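Local coordinates for protein MIX1 (Leishmania major, PDB 3HA4) that probably acts as a homodimeric, membrane-anchored scaffold that mediates protein-protein interactions through a helical, TPR-like fold, at residues A[75-78]-A[79-82]; A[131-134]-A[135-139]. All coordinates share one frame; numbering follows the deposited sequence.

Contact 1: A[75-78]-A[79-82]; sequences LTQV and LKYS
Gln-77 sets CG beside its own backbone N (chi1 -49°) and bends again at chi2, which brings its amide alongside Lys-80 and Tyr-81. Tyr-81 also turns its ring beside its own N. The two side chains then run side by side, with amide and ring planes 43° apart. Gln-77 OE1 lies 3.4 Å from Tyr-81 CE2 and 3.6 Å from Lys-80 CD. Lys-80 is extended and lays CG over the centre of one ring face of Tyr-81. Its NZ goes on to a salt bridge with Asp-135. Gln-77 NE2 bonds back to Leu-73 O, which holds the amide in place. Gln-77 packs on Val-42 and Tyr-81 on Glu-46, both of the second subunit.

The backbone beneath keeps i to i+4 bonds, such as Tyr-81 N to Gln-77 O at 2.9 Å. At the last turn Val-78 O takes two donors. Ser-82 N reaches it at 3.0 Å with a bent N-H angle of 146°, and Ser-82 OG adds a weak bond of 3.0 Å. Ser-82 is the first residue to leave helical geometry. This is the C-terminal turn of helix 70-81, in an all-helical, TPR-like fold.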
loop_
_atom_site.group_PDB
_atom_site.type_symbol
_atom_site.label_atom_id
_atom_site.label_comp_id
_atom_site.label_asym_id
_atom_site.label_seq_id
_atom_site.Cartn_x
_atom_site.Cartn_y
_atom_site.Cartn_z
ATOM N N LEU A 75 6.538 1.963 1.171
ATOM C CA LEU A 75 7.980 2.157 1.222
ATOM C C LEU A 75 8.744 0.872 1.568
ATOM O O LEU A 75 9.830 0.624 1.032
ATOM C CB LEU A 75 8.323 3.261 2.223
ATOM C CG LEU A 75 8.560 4.682 1.713
ATOM C CD1 LEU A 75 8.263 4.816 0.235
ATOM C CD2 LEU A 75 7.745 5.651 2.523
ATOM N N THR A 76 8.184 0.059 2.467
ATOM C CA THR A 76 8.805 -1.215 2.804
ATOM C C THR A 76 8.956 -2.081 1.555
ATOM O O THR A 76 10.008 -2.678 1.339
ATOM C CB THR A 76 8.012 -1.995 3.863
ATOM O OG1 THR A 76 7.974 -1.246 5.077
ATOM C CG2 THR A 76 8.675 -3.330 4.138
ATOM N N GLN A 77 7.905 -2.147 0.737
ATOM C CA GLN A 77 7.999 -2.848 -0.552
ATOM C C GLN A 77 9.074 -2.224 -1.453
ATOM O O GLN A 77 9.800 -2.945 -2.137
ATOM C CB GLN A 77 6.648 -2.888 -1.292
ATOM C CG GLN A 77 5.456 -3.341 -0.455
ATOM C CD GLN A 77 5.804 -4.456 0.531
ATOM O OE1 GLN A 77 6.470 -5.439 0.191
ATOM N NE2 GLN A 77 5.352 -4.296 1.762
ATOM N N VAL A 78 9.175 -0.892 -1.458
ATOM C CA VAL A 78 10.275 -0.239 -2.175
ATOM C C VAL A 78 11.639 -0.705 -1.648
ATOM O O VAL A 78 12.494 -1.110 -2.423
ATOM C CB VAL A 78 10.165 1.312 -2.194
ATOM C CG1 VAL A 78 11.390 1.934 -2.839
ATOM C CG2 VAL A 78 8.916 1.749 -2.937
ATOM N N LEU A 79 11.834 -0.678 -0.333
ATOM C CA LEU A 79 13.089 -1.166 0.249
ATOM C C LEU A 79 13.302 -2.674 0.021
ATOM O O LEU A 79 14.412 -3.118 -0.269
ATOM C CB LEU A 79 13.156 -0.840 1.736
ATOM C CG LEU A 79 12.998 0.637 2.054
ATOM C CD1 LEU A 79 12.952 0.875 3.564
ATOM C CD2 LEU A 79 14.137 1.392 1.405
ATOM N N LYS A 80 12.236 -3.453 0.152
ATOM C CA LYS A 80 12.271 -4.892 -0.117
ATOM C C LYS A 80 12.730 -5.243 -1.539
ATOM O O LYS A 80 13.713 -5.960 -1.740
ATOM C CB LYS A 80 10.874 -5.461 0.092
ATOM C CG LYS A 80 10.795 -6.942 0.416
ATOM C CD LYS A 80 9.442 -7.243 1.071
ATOM C CE LYS A 80 9.149 -8.718 1.113
ATOM N NZ LYS A 80 7.791 -8.951 1.678
ATOM N N TYR A 81 12.013 -4.729 -2.527
ATOM C CA TYR A 81 12.176 -5.210 -3.895
ATOM C C TYR A 81 13.104 -4.399 -4.794
ATOM O O TYR A 81 13.449 -4.851 -5.879
ATOM C CB TYR A 81 10.811 -5.398 -4.555
ATOM C CG TYR A 81 9.961 -6.381 -3.798
ATOM C CD1 TYR A 81 10.383 -7.689 -3.626
ATOM C CD2 TYR A 81 8.756 -5.995 -3.229
ATOM C CE1 TYR A 81 9.622 -8.597 -2.928
ATOM C CE2 TYR A 81 7.979 -6.896 -2.524
ATOM C CZ TYR A 81 8.421 -8.196 -2.381
ATOM O OH TYR A 81 7.667 -9.101 -1.687
ATOM N N SER A 82 13.511 -3.214 -4.357
ATOM C CA SER A 82 14.468 -2.448 -5.142
ATOM C C SER A 82 15.845 -3.051 -4.920
ATOM O O SER A 82 16.078 -3.730 -3.920
ATOM C CB SER A 82 14.463 -0.957 -4.771
ATOM O OG SER A 82 13.281 -0.301 -5.216
#

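Contact 2: A[131-134]-A[135-139]; sequences MAVD and DLENM
Leu-136 packs closely over the turn before it: its CG is 3.3 Å from Ala-132 O, the oxygen that also accepts Leu-136 N at 2.9 Å. CG lies beside the residue's own backbone N (chi1 -67°), which directs the branch back along the helix. Val-133 and Leu-136 are buried against helix 94-109, through Leu-102, Leu-105 and Leu-106, and Ala-132 meets Leu-73 on helix 70-81. This is the tight side of the contact.

Asp-135 stands at the border. Its N bonds to Met-131 O, while its CG comes within 3.4 Å of the same oxygen. The carboxylate OD2 is paired with Lys-80, which would be expected to favour its charged form. Met-131 packs on Pro-35 of the second subunit.

The other side is loose and exposed. Asp-134, Glu-137 and Asn-138 are joined to the turn mainly through backbone. Glu-137 N meets Val-133 O at 2.8 Å in a nearly straight bond of 175°. Glu-137 CG lies 3.2 Å from Val-133 O, while the side chains themselves run alongside each other and meet lightly, Val-133 CG1 to Glu-137 CG at 4.2 Å. Asn-138 N bonds to Asp-134 O at 2.7 Å, bent to 146°. The arrangement is that of an amphipathic helix ending at its C-terminal turn, here helix 123-137 of an all-helical, TPR-like fold.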
loop_
_atom_site.group_PDB
_atom_site.type_symbol
_atom_site.label_atom_id
_atom_site.label_comp_id
_atom_site.label_asym_id
_atom_site.label_seq_id
_atom_site.Cartn_x
_atom_site.Cartn_y
_atom_site.Cartn_z
ATOM N N MET A 131 4.025 -8.008 9.735
ATOM C CA MET A 131 4.676 -8.626 8.634
ATOM C C MET A 131 5.643 -7.678 8.000
ATOM O O MET A 131 6.707 -8.058 7.686
ATOM C CB MET A 131 3.639 -9.100 7.646
ATOM C CG MET A 131 4.203 -9.688 6.411
ATOM S SD MET A 131 3.013 -10.648 5.578
ATOM C CE MET A 131 1.784 -10.672 6.811
ATOM N N ALA A 132 5.268 -6.428 7.847
ATOM C CA ALA A 132 6.186 -5.436 7.301
ATOM C C ALA A 132 7.335 -5.183 8.274
ATOM O O ALA A 132 8.484 -4.991 7.861
ATOM C CB ALA A 132 5.451 -4.141 6.986
ATOM N N VAL A 133 7.014 -5.186 9.565
ATOM C CA VAL A 133 8.014 -5.000 10.604
ATOM C C VAL A 133 9.090 -6.084 10.522
ATOM O O VAL A 133 10.289 -5.780 10.539
ATOM C CB VAL A 133 7.365 -4.970 12.003
ATOM C CG1 VAL A 133 8.418 -5.117 13.092
ATOM C CG2 VAL A 133 6.608 -3.673 12.190
ATOM N N ASP A 134 8.653 -7.339 10.412
ATOM C CA ASP A 134 9.555 -8.478 10.195
ATOM C C ASP A 134 10.431 -8.240 8.984
ATOM O O ASP A 134 11.652 -8.420 9.042
ATOM C CB ASP A 134 8.771 -9.780 9.955
ATOM C CG ASP A 134 8.322 -10.443 11.228
ATOM O OD1 ASP A 134 8.599 -9.919 12.334
ATOM O OD2 ASP A 134 7.685 -11.509 11.114
ATOM N N ASP A 135 9.794 -7.877 7.875
ATOM C CA ASP A 135 10.516 -7.621 6.641
ATOM C C ASP A 135 11.630 -6.619 6.907
ATOM O O ASP A 135 12.790 -6.857 6.564
ATOM C CB ASP A 135 9.567 -7.122 5.552
ATOM C CG ASP A 135 8.762 -8.241 4.938
ATOM O OD1 ASP A 135 9.205 -9.400 5.061
ATOM O OD2 ASP A 135 7.702 -7.976 4.334
ATOM N N LEU A 136 11.280 -5.512 7.554
ATOM C CA LEU A 136 12.268 -4.487 7.842
ATOM C C LEU A 136 13.350 -5.049 8.742
ATOM O O LEU A 136 14.533 -4.967 8.421
ATOM C CB LEU A 136 11.604 -3.254 8.450
ATOM C CG LEU A 136 10.691 -2.532 7.453
ATOM C CD1 LEU A 136 9.716 -1.542 8.132
ATOM C CD2 LEU A 136 11.564 -1.844 6.380
ATOM N N GLU A 137 12.965 -5.613 9.855
ATOM C CA GLU A 137 13.911 -6.229 10.748
ATOM C C GLU A 137 14.861 -7.206 10.050
ATOM O O GLU A 137 16.017 -7.261 10.361
ATOM C CB GLU A 137 13.170 -6.897 11.898
ATOM C CG GLU A 137 12.479 -5.983 12.869
ATOM C CD GLU A 137 13.408 -5.417 13.851
ATOM O OE1 GLU A 137 14.580 -5.640 13.687
ATOM O OE2 GLU A 137 12.995 -4.735 14.768
ATOM N N ASN A 138 14.353 -7.948 9.082
ATOM C CA ASN A 138 15.161 -8.949 8.382
ATOM C C ASN A 138 16.078 -8.368 7.305
ATOM O O ASN A 138 16.874 -9.076 6.690
ATOM C CB ASN A 138 14.263 -10.050 7.807
ATOM C CG ASN A 138 13.968 -11.139 8.823
ATOM O OD1 ASN A 138 14.857 -11.561 9.557
ATOM N ND2 ASN A 138 12.722 -11.595 8.871
ATOM N N MET A 139 15.980 -7.063 7.120
ATOM C CA MET A 139 16.617 -6.387 6.012
ATOM C C MET A 139 17.891 -5.705 6.486
ATOM O O MET A 139 17.919 -5.113 7.570
ATOM C CB MET A 139 15.637 -5.344 5.471
ATOM C CG MET A 139 15.797 -4.949 4.037
ATOM S SD MET A 139 14.505 -3.769 3.572
ATOM C CE MET A 139 13.034 -4.804 3.607
#

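Overall arrangement
Contacts 1 and 2 are the C-terminal ends of two neighbouring helices, 70-81 and 123-137, with centres about 11 Å apart. They touch directly. A salt bridge joins Lys-80 NZ to Asp-135 OD2 at 2.8 Å and ties the two helix ends together. Beside the salt bridge the contacts meet by packing: Thr-76 OG1 is 3.5 Å from Leu-136 CD1, and Met-139 SD lies 3.7 Å from Leu-79 CB. Helix 94-109 touches both contacts. Both also reach the second subunit, where Gln-39 packs on Asp-135 and makes a weak hydrogen bond to Lys-80. The paired helix ends thus form part of the homodimer interface.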